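Local structure of fiber (Human adenovirus 26, 6FJN) at residues A[46-49]-A[50-53]; A[75-79]-A[80-84]. The protein forms the trimeric knob at the end of the adenovirus capsid fiber, which probably attaches the virion to receptors on the host cell. One frame throughout, in Å; residues are numbered along the deposited sequence.

Interaction 1 (A[46-49]-A[50-53]). With EDO (1,2-ethanediol), chain C; EDO (1,2-ethanediol), chain B.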
loop_
_atom_site.group_PDB
_atom_site.type_symbol
_atom_site.label_atom_id
_atom_site.label_comp_id
_atom_site.label_asym_id
_atom_site.label_seq_id
_atom_site.Cartn_x
_atom_site.Cartn_y
_atom_site.Cartn_z
ATOM N N GLY A 46 -0.697 3.887 30.554
ATOM C CA GLY A 46 -1.637 5.010 30.490
ATOM C C GLY A 46 -3.012 4.544 30.008
ATOM O O GLY A 46 -3.249 3.329 29.885
ATOM N N GLU A 47 -3.864 5.508 29.670
ATOM C CA GLU A 47 -5.264 5.209 29.446
ATOM C C GLU A 47 -5.453 4.236 28.308
ATOM O O GLU A 47 -6.237 3.278 28.427
ATOM C CB GLU A 47 -6.147 6.456 29.267
ATOM C CG GLU A 47 -5.838 7.419 28.177
ATOM C CD GLU A 47 -6.692 8.684 28.261
ATOM O OE1 GLU A 47 -7.850 8.689 28.772
ATOM O OE2 GLU A 47 -6.174 9.703 27.812
ATOM N N TYR A 48 -4.655 4.410 27.252
ATOM C CA TYR A 48 -4.842 3.587 26.048
ATOM C C TYR A 48 -4.339 2.160 26.242
ATOM O O TYR A 48 -4.647 1.299 25.412
ATOM C CB TYR A 48 -4.247 4.263 24.795
ATOM C CG TYR A 48 -5.111 5.433 24.362
ATOM C CD1 TYR A 48 -6.264 5.241 23.630
ATOM C CD2 TYR A 48 -4.789 6.727 24.757
ATOM C CE1 TYR A 48 -7.098 6.277 23.257
ATOM C CE2 TYR A 48 -5.632 7.805 24.440
ATOM C CZ TYR A 48 -6.767 7.563 23.672
ATOM O OH TYR A 48 -7.628 8.628 23.387
ATOM N N HIS A 49 -3.570 1.886 27.286
ATOM C CA HIS A 49 -3.154 0.522 27.581
ATOM C C HIS A 49 -4.298 -0.348 28.085
ATOM O O HIS A 49 -4.278 -1.574 27.875
ATOM C CB HIS A 49 -1.979 0.528 28.557
ATOM C CG HIS A 49 -1.586 -0.834 28.994
ATOM N ND1 HIS A 49 -2.010 -1.370 30.179
ATOM C CD2 HIS A 49 -0.829 -1.782 28.386
ATOM C CE1 HIS A 49 -1.543 -2.608 30.282
ATOM N NE2 HIS A 49 -0.812 -2.872 29.218
ATOM N N GLN A 50 -5.306 0.245 28.708
ATOM C CA GLN A 50 -6.480 -0.500 29.155
ATOM C C GLN A 50 -7.644 0.468 29.016
ATOM O O GLN A 50 -8.009 1.182 29.939
ATOM C CB GLN A 50 -6.332 -1.112 30.532
ATOM C CG GLN A 50 -7.483 -2.061 30.832
ATOM C CD GLN A 50 -7.541 -2.538 32.243
ATOM O OE1 GLN A 50 -8.590 -2.480 32.852
ATOM N NE2 GLN A 50 -6.430 -3.010 32.779
ATOM N N MET A 51 -8.185 0.509 27.819
ATOM C CA MET A 51 -9.198 1.555 27.516
ATOM C C MET A 51 -10.468 1.362 28.338
ATOM O O MET A 51 -10.789 0.277 28.785
ATOM C CB MET A 51 -9.538 1.492 26.045
ATOM C CG MET A 51 -8.376 1.938 25.166
ATOM S SD MET A 51 -8.720 1.912 23.386
ATOM C CE MET A 51 -8.458 0.189 23.049
ATOM N N THR A 52 -11.160 2.472 28.609
ATOM C CA THR A 52 -12.477 2.425 29.235
ATOM C C THR A 52 -13.500 2.851 28.197
ATOM O O THR A 52 -13.155 3.262 27.113
ATOM C CB THR A 52 -12.565 3.362 30.444
ATOM O OG1 THR A 52 -12.575 4.712 29.968
ATOM C CG2 THR A 52 -11.401 3.151 31.374
ATOM N N ALA A 53 -14.781 2.806 28.578
ATOM C CA ALA A 53 -15.844 3.249 27.662
ATOM C C ALA A 53 -15.783 4.737 27.350
ATOM O O ALA A 53 -16.269 5.133 26.277
ATOM C CB ALA A 53 -17.211 2.893 28.212
HETATM C C1 EDO C . -4.951 2.186 31.874
HETATM O O1 EDO C . -3.890 1.245 32.090
HETATM C C2 EDO C . -6.150 1.999 32.792
HETATM O O2 EDO C . -7.290 2.573 32.138
HETATM C C1 EDO B . -11.931 -1.443 31.380
HETATM O O1 EDO B . -10.716 -0.699 31.357
HETATM C C2 EDO B . -13.118 -0.567 31.763
HETATM O O2 EDO B . -14.194 -0.943 30.905
#
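Met51 lays its sulfur beside the ring of Tyr48, where SD comes within 4.1 Å of CD1 in a Met-aromatic contact. The approach is slanted: SD lies 5.4 Å from the ring centroid and 73° off the ring normal. Met51 carries CG anti to its own carbonyl carbon (chi1 -69°), which runs the side chain back along Tyr48 toward the ring, and its last bend turns the methyl away from the tyrosine. Met51 CG packs 3.8 Å from Tyr48 O, one bond ahead of the sulfur that meets the ring.

The backbone supplies the polar part. Gln50 N donates to Glu47 O over 3.2 Å, closing the short 3-10 turn of 47-49; the bond is moderately bent, 145° at the hydrogen, and the donor stands well above the carbonyl plane. Met51 CA adds a C-H...O contact to that same Glu47 O. On the outer side, 1,2-ethanediol, probably from the crystallisation liquor, gives a 2.7 Å hydrogen bond from O2 of its chain C molecule to Gln50 O. The chain B molecule places O1 2.8 Å from Met51 O, with Gln50 OE1 also nearby.

Tyr48 OH is hydrogen-bonded to Lys56 O and Glu47 OE2 to Ser17 OG, while the backbone of Met51 bonds to Ala168 and Gln169. The chemistry is thus divided between an inward thioether-aromatic pair, with Met16 against Tyr48 and Tyr166 against Met51, and a polar side where Gln50 O accepts one glycol hydroxyl, and Met51 O and Gln50 OE1 both lie within reach of another.

Interaction 2 (A[75-79]-A[80-84]); sequences SSLSK and DYWNY
With OG of Ser78 anti to its backbone N (chi1 165°) and CG of Asp80 anti to the carbonyl carbon (chi1 -60°), the serine hydroxyl is brought to the backbone N of Asp80 and beside its carboxylate. There Ser78 OG accepts the N-H of Asp80 at 3.1 Å in a nearly straight bond, 162° at the hydrogen, which makes an ST turn, and lies 3.4 Å from Asp80 CG. Overlapping it is a type I turn from Lys79 to Trp82, closed by a weak bond from Trp82 N to Lys79 O of 3.3 Å. One water bridges the backbone, donating to Ser78 O and accepting from Tyr81 N, both at 2.8 Å; it satisfies an N-H that the turn itself does not engage.

On the apolar side, Leu77 and Trp82 cross at about a right angle. Leu77 CD2 sits over one face of the indole, offset toward its rim, and is 3.8 Å from Trp82 CE3. The indole continues inward against Leu4, Leu26, Leu28 and Phe65, while Leu77 rests on Leu63. Lys79 NZ reaches away to Leu71 O, and Asp80 has a long, weak ion pair with Lys20.

An ST turn running into a type I turn here leads directly into strand 83-86, with Trp82 packing between strands 3-5 and 22-31 of one sheet and strand 58-65 of the other, a joint within the antiparallel beta-sandwich of the adenovirus fiber knob.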
loop_
_atom_site.group_PDB
_atom_site.type_symbol
_atom_site.label_atom_id
_atom_site.label_comp_id
_atom_site.label_asym_id
_atom_site.label_seq_id
_atom_site.Cartn_x
_atom_site.Cartn_y
_atom_site.Cartn_z
ATOM N N SER A 75 7.021 17.574 19.009
ATOM C CA SER A 75 6.343 16.412 18.414
ATOM C C SER A 75 5.908 15.401 19.470
ATOM O O SER A 75 6.444 15.370 20.556
ATOM C CB SER A 75 7.283 15.723 17.449
ATOM O OG SER A 75 7.680 16.590 16.383
ATOM N N SER A 76 4.949 14.572 19.068
ATOM C CA SER A 76 4.509 13.465 19.916
ATOM C C SER A 76 5.575 12.404 20.109
ATOM O O SER A 76 5.620 11.720 21.142
ATOM C CB SER A 76 3.324 12.741 19.268
ATOM O OG SER A 76 2.264 13.641 18.975
ATOM N N LEU A 77 6.377 12.227 19.086
ATOM C CA LEU A 77 7.491 11.254 19.034
ATOM C C LEU A 77 8.743 11.876 19.610
ATOM O O LEU A 77 9.087 13.012 19.250
ATOM C CB LEU A 77 7.729 10.884 17.574
ATOM C CG LEU A 77 8.906 9.966 17.266
ATOM C CD1 LEU A 77 8.751 8.602 17.922
ATOM C CD2 LEU A 77 9.126 9.834 15.770
ATOM N N SER A 78 9.406 11.148 20.484
ATOM C CA SER A 78 10.721 11.524 21.016
ATOM C C SER A 78 11.838 11.414 19.979
ATOM O O SER A 78 11.922 10.494 19.143
ATOM C CB SER A 78 11.093 10.580 22.157
ATOM O OG SER A 78 12.483 10.656 22.487
ATOM N N LYS A 79 12.703 12.438 20.032
ATOM C CA LYS A 79 13.861 12.500 19.160
ATOM C C LYS A 79 14.937 11.442 19.440
ATOM O O LYS A 79 15.717 11.126 18.529
ATOM C CB LYS A 79 14.470 13.880 19.249
ATOM C CG LYS A 79 13.597 14.962 18.632
ATOM C CD LYS A 79 13.981 16.386 18.983
ATOM C CE LYS A 79 15.392 16.708 18.513
ATOM N NZ LYS A 79 15.551 16.640 17.034
ATOM N N ASP A 80 14.946 10.868 20.627
ATOM C CA ASP A 80 16.077 10.031 21.026
ATOM C C ASP A 80 16.469 8.811 20.125
ATOM O O ASP A 80 17.703 8.622 19.877
ATOM C CB ASP A 80 15.843 9.478 22.431
ATOM C CG ASP A 80 15.703 10.557 23.460
ATOM O OD1 ASP A 80 16.095 11.694 23.193
ATOM O OD2 ASP A 80 15.156 10.277 24.524
ATOM N N TYR A 81 15.502 8.060 19.610
ATOM C CA TYR A 81 15.798 6.895 18.765
ATOM C C TYR A 81 15.121 7.044 17.393
ATOM O O TYR A 81 14.692 6.030 16.777
ATOM C CB TYR A 81 15.375 5.611 19.514
ATOM C CG TYR A 81 16.256 5.425 20.719
ATOM C CD1 TYR A 81 17.573 4.997 20.581
ATOM C CD2 TYR A 81 15.813 5.773 22.007
ATOM C CE1 TYR A 81 18.391 4.850 21.685
ATOM C CE2 TYR A 81 16.634 5.641 23.118
ATOM C CZ TYR A 81 17.918 5.189 22.950
ATOM O OH TYR A 81 18.725 5.060 24.051
ATOM N N TRP A 82 14.872 8.305 16.964
ATOM C CA TRP A 82 14.361 8.635 15.617
ATOM C C TRP A 82 15.550 9.127 14.875
ATOM O O TRP A 82 16.117 10.204 15.193
ATOM C CB TRP A 82 13.342 9.762 15.638
ATOM C CG TRP A 82 12.964 10.226 14.238
ATOM C CD1 TRP A 82 13.308 11.410 13.651
ATOM C CD2 TRP A 82 12.202 9.500 13.283
ATOM N NE1 TRP A 82 12.785 11.473 12.394
ATOM C CE2 TRP A 82 12.082 10.322 12.135
ATOM C CE3 TRP A 82 11.554 8.254 13.282
ATOM C CZ2 TRP A 82 11.368 9.915 11.020
ATOM C CZ3 TRP A 82 10.853 7.862 12.157
ATOM C CH2 TRP A 82 10.780 8.685 11.048
ATOM N N ASN A 83 16.051 8.310 13.976
ATOM C CA ASN A 83 17.202 8.711 13.176
ATOM C C ASN A 83 17.409 7.713 12.018
ATOM O O ASN A 83 16.591 6.802 11.781
ATOM C CB ASN A 83 18.471 8.958 13.990
ATOM C CG ASN A 83 19.533 9.694 13.170
ATOM O OD1 ASN A 83 20.476 9.081 12.756
ATOM N ND2 ASN A 83 19.223 10.920 12.718
ATOM N N TYR A 84 18.445 7.987 11.225
ATOM C CA TYR A 84 18.835 7.103 10.161
ATOM C C TYR A 84 19.162 5.714 10.660
ATOM O O TYR A 84 19.796 5.604 11.741
ATOM C CB TYR A 84 20.013 7.727 9.421
ATOM C CG TYR A 84 19.640 8.883 8.541
ATOM C CD1 TYR A 84 19.074 8.636 7.310
ATOM C CD2 TYR A 84 19.818 10.225 8.919
ATOM C CE1 TYR A 84 18.705 9.675 6.454
ATOM C CE2 TYR A 84 19.456 11.278 8.052
ATOM C CZ TYR A 84 18.912 10.999 6.818
ATOM O OH TYR A 84 18.539 12.017 5.945
HETATM O O HOH W 1 12.698 7.951 19.881
#

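Overall arrangement
Interactions 1 and 2 follow one another along the knob chain without touching; their centres lie 24 Å apart and their nearest atoms about 11 Å. Both are local turns of mixed burial, but they occupy different places. Interaction 1 lies in the loop between strands 34-43 and 58-65, farther from the chain centre, and its buried side chains pack on loop residues. Interaction 2 enters strand 83-86 and sends Trp82 into the interior between the sheets. The chemistry differs accordingly: a sulfur-aromatic pair and a carbonyl that binds a small alcohol, probably from the crystallisation liquor, at the periphery, against a leucine-indole contact beside a hydroxyl- and water-supported turn nearer the core.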